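Local structure of putative uncharacterized protein (Toxoplasma gondii, 4FBD) at residues N97-P103 / L144-L150. The protein is a conserved hypothetical protein of the DUF3228 family whose function is still unknown. Residues are numbered along the deposited sequence; the frame is centred on the assembly and turned at random.
Sequences NFVGALP and LMPAAFL
Asn-97 fills the hollow between its own loop and the chain at Ala-147, an instructive case of one amide holding two irregular backbones together. Its chi1 of -174° turns CG away from the residue's own N and sends the amide into the bend made by residues 97-101. There ND2 gives hydrogen bonds in two directions, both nearly within the amide plane: across the contact to Ala-147 O at 2.8 Å, and back within the loop to a lone pair of Ala-101 O. OD1 accepts from Ala-101 N, so three bonds fix how the flat group is rotated. Ala-101 O has a second donor, Ala-147 N, at 3.0 Å and almost straight at the hydrogen (165°). Pro-146 CA also offers a C-H to Ala-101 O, with 3.4 Å between Pro-146 CA and Ala-101 O.

Apolar bumps fill the flanks. Leu-150 crosses the Asn-97 side chain at about a right angle, its CD2 lying 3.5 Å from Asn-97 OD1 and 4.1 Å from Ala-101 CB. The Pro-146 ring rests beside Gly-100, with Pro-146 CB 3.9 Å from Gly-100 CA. Farther along, Leu-102 lays CD2 over the peptide joining Met-145 to Pro-146, while Pro-103 and Leu-144 lie alongside one another, pointing opposite ways, with Pro-103 CG and Leu-144 CD2 3.7 Å apart.

The contact thus joins the loop that leaves strand 90-96 to the chain entering strand 149-156, its antiparallel neighbour, just where Leu-150 pairs with Ile-95 through the backbone. Ala-101, Ala-147 and Leu-150 all touch Ala-188 of strand 181-189, whereas Phe-98 and Val-99 lean on helix 63-76.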
loop_
_atom_site.group_PDB
_atom_site.type_symbol
_atom_site.label_atom_id
_atom_site.label_comp_id
_atom_site.label_asym_id
_atom_site.label_seq_id
_atom_site.Cartn_x
_atom_site.Cartn_y
_atom_site.Cartn_z
ATOM N N ASN A 97 -13.704 -7.131 -27.174
ATOM C CA ASN A 97 -12.561 -8.015 -27.070
ATOM C C ASN A 97 -12.707 -9.200 -28.022
ATOM O O ASN A 97 -13.192 -10.260 -27.645
ATOM C CB ASN A 97 -12.445 -8.489 -25.622
ATOM C CG ASN A 97 -11.202 -9.302 -25.371
ATOM O OD1 ASN A 97 -10.352 -9.448 -26.259
ATOM N ND2 ASN A 97 -11.074 -9.829 -24.150
ATOM N N PHE A 98 -12.260 -9.032 -29.256
ATOM C CA PHE A 98 -12.405 -10.086 -30.254
ATOM C C PHE A 98 -11.281 -11.125 -30.262
ATOM O O PHE A 98 -11.404 -12.119 -30.962
ATOM C CB PHE A 98 -12.549 -9.496 -31.660
ATOM C CG PHE A 98 -11.299 -8.868 -32.177
ATOM C CD1 PHE A 98 -10.378 -9.620 -32.897
ATOM C CD2 PHE A 98 -11.043 -7.543 -31.954
ATOM C CE1 PHE A 98 -9.209 -9.040 -33.391
ATOM C CE2 PHE A 98 -9.877 -6.936 -32.439
ATOM C CZ PHE A 98 -8.961 -7.680 -33.149
ATOM N N VAL A 99 -10.190 -10.899 -29.533
ATOM C CA VAL A 99 -9.112 -11.905 -29.477
ATOM C C VAL A 99 -9.206 -12.786 -28.237
ATOM O O VAL A 99 -8.405 -13.690 -28.044
ATOM C CB VAL A 99 -7.722 -11.255 -29.502
ATOM C CG1 VAL A 99 -7.597 -10.373 -30.729
ATOM C CG2 VAL A 99 -7.494 -10.448 -28.262
ATOM N N GLY A 100 -10.191 -12.522 -27.388
ATOM C CA GLY A 100 -10.351 -13.295 -26.145
ATOM C C GLY A 100 -9.225 -13.098 -25.142
ATOM O O GLY A 100 -8.879 -14.007 -24.414
ATOM N N ALA A 101 -8.642 -11.909 -25.105
ATOM C CA ALA A 101 -7.574 -11.619 -24.148
ATOM C C ALA A 101 -8.141 -11.644 -22.712
ATOM O O ALA A 101 -9.292 -11.270 -22.466
ATOM C CB ALA A 101 -6.919 -10.255 -24.456
ATOM N N LEU A 102 -7.335 -12.137 -21.790
ATOM C CA LEU A 102 -7.703 -12.227 -20.390
ATOM C C LEU A 102 -7.260 -10.952 -19.662
ATOM O O LEU A 102 -6.221 -10.383 -19.988
ATOM C CB LEU A 102 -7.039 -13.448 -19.745
ATOM C CG LEU A 102 -7.337 -14.796 -20.415
ATOM C CD1 LEU A 102 -6.579 -15.947 -19.725
ATOM C CD2 LEU A 102 -8.867 -15.057 -20.452
ATOM N N PRO A 103 -8.052 -10.510 -18.663
ATOM C CA PRO A 103 -7.719 -9.340 -17.885
ATOM C C PRO A 103 -6.518 -9.595 -16.966
ATOM O O PRO A 103 -6.120 -10.732 -16.766
ATOM C CB PRO A 103 -8.972 -9.124 -17.052
ATOM C CG PRO A 103 -9.549 -10.424 -16.909
ATOM C CD PRO A 103 -9.296 -11.118 -18.195
ATOM N N LEU A 144 -10.110 -16.735 -14.511
ATOM C CA LEU A 144 -9.998 -15.766 -15.611
ATOM C C LEU A 144 -10.762 -16.123 -16.899
ATOM O O LEU A 144 -10.665 -17.216 -17.416
ATOM C CB LEU A 144 -8.551 -15.593 -15.984
ATOM C CG LEU A 144 -7.700 -14.818 -15.008
ATOM C CD1 LEU A 144 -6.246 -15.181 -15.268
ATOM C CD2 LEU A 144 -7.958 -13.329 -15.170
ATOM N N MET A 145 -11.456 -15.141 -17.443
ATOM C CA MET A 145 -12.206 -15.311 -18.645
ATOM C C MET A 145 -11.913 -14.101 -19.527
ATOM O O MET A 145 -11.377 -13.104 -19.033
ATOM C CB MET A 145 -13.691 -15.359 -18.294
ATOM C CG MET A 145 -14.144 -16.678 -17.711
ATOM S SD MET A 145 -14.107 -18.011 -18.930
ATOM C CE MET A 145 -15.376 -17.471 -20.052
ATOM N N PRO A 146 -12.234 -14.195 -20.830
ATOM C CA PRO A 146 -12.041 -13.073 -21.734
ATOM C C PRO A 146 -12.731 -11.846 -21.220
ATOM O O PRO A 146 -13.877 -11.919 -20.819
ATOM C CB PRO A 146 -12.707 -13.550 -23.025
ATOM C CG PRO A 146 -12.424 -14.993 -23.034
ATOM C CD PRO A 146 -12.497 -15.438 -21.578
ATOM N N ALA A 147 -12.018 -10.732 -21.223
ATOM C CA ALA A 147 -12.564 -9.445 -20.775
ATOM C C ALA A 147 -13.546 -8.916 -21.776
ATOM O O ALA A 147 -13.476 -9.222 -22.949
ATOM C CB ALA A 147 -11.442 -8.432 -20.588
ATOM N N ALA A 148 -14.439 -8.075 -21.299
ATOM C CA ALA A 148 -15.435 -7.449 -22.116
ATOM C C ALA A 148 -14.844 -6.520 -23.197
ATOM O O ALA A 148 -15.345 -6.465 -24.341
ATOM C CB ALA A 148 -16.369 -6.685 -21.222
ATOM N N PHE A 149 -13.753 -5.833 -22.862
ATOM C CA PHE A 149 -13.179 -4.850 -23.774
ATOM C C PHE A 149 -11.674 -4.825 -23.849
ATOM O O PHE A 149 -10.989 -5.436 -23.052
ATOM C CB PHE A 149 -13.573 -3.440 -23.312
ATOM C CG PHE A 149 -15.039 -3.254 -23.094
ATOM C CD1 PHE A 149 -15.902 -3.128 -24.171
ATOM C CD2 PHE A 149 -15.554 -3.155 -21.801
ATOM C CE1 PHE A 149 -17.273 -2.950 -23.963
ATOM C CE2 PHE A 149 -16.919 -2.982 -21.586
ATOM C CZ PHE A 149 -17.776 -2.877 -22.658
ATOM N N LEU A 150 -11.184 -4.100 -24.853
ATOM C CA LEU A 150 -9.782 -3.807 -25.019
ATOM C C LEU A 150 -9.659 -2.284 -24.990
ATOM O O LEU A 150 -10.369 -1.586 -25.728
ATOM C CB LEU A 150 -9.247 -4.332 -26.351
ATOM C CG LEU A 150 -9.357 -5.841 -26.544
ATOM C CD1 LEU A 150 -8.950 -6.217 -27.939
ATOM C CD2 LEU A 150 -8.535 -6.581 -25.468
#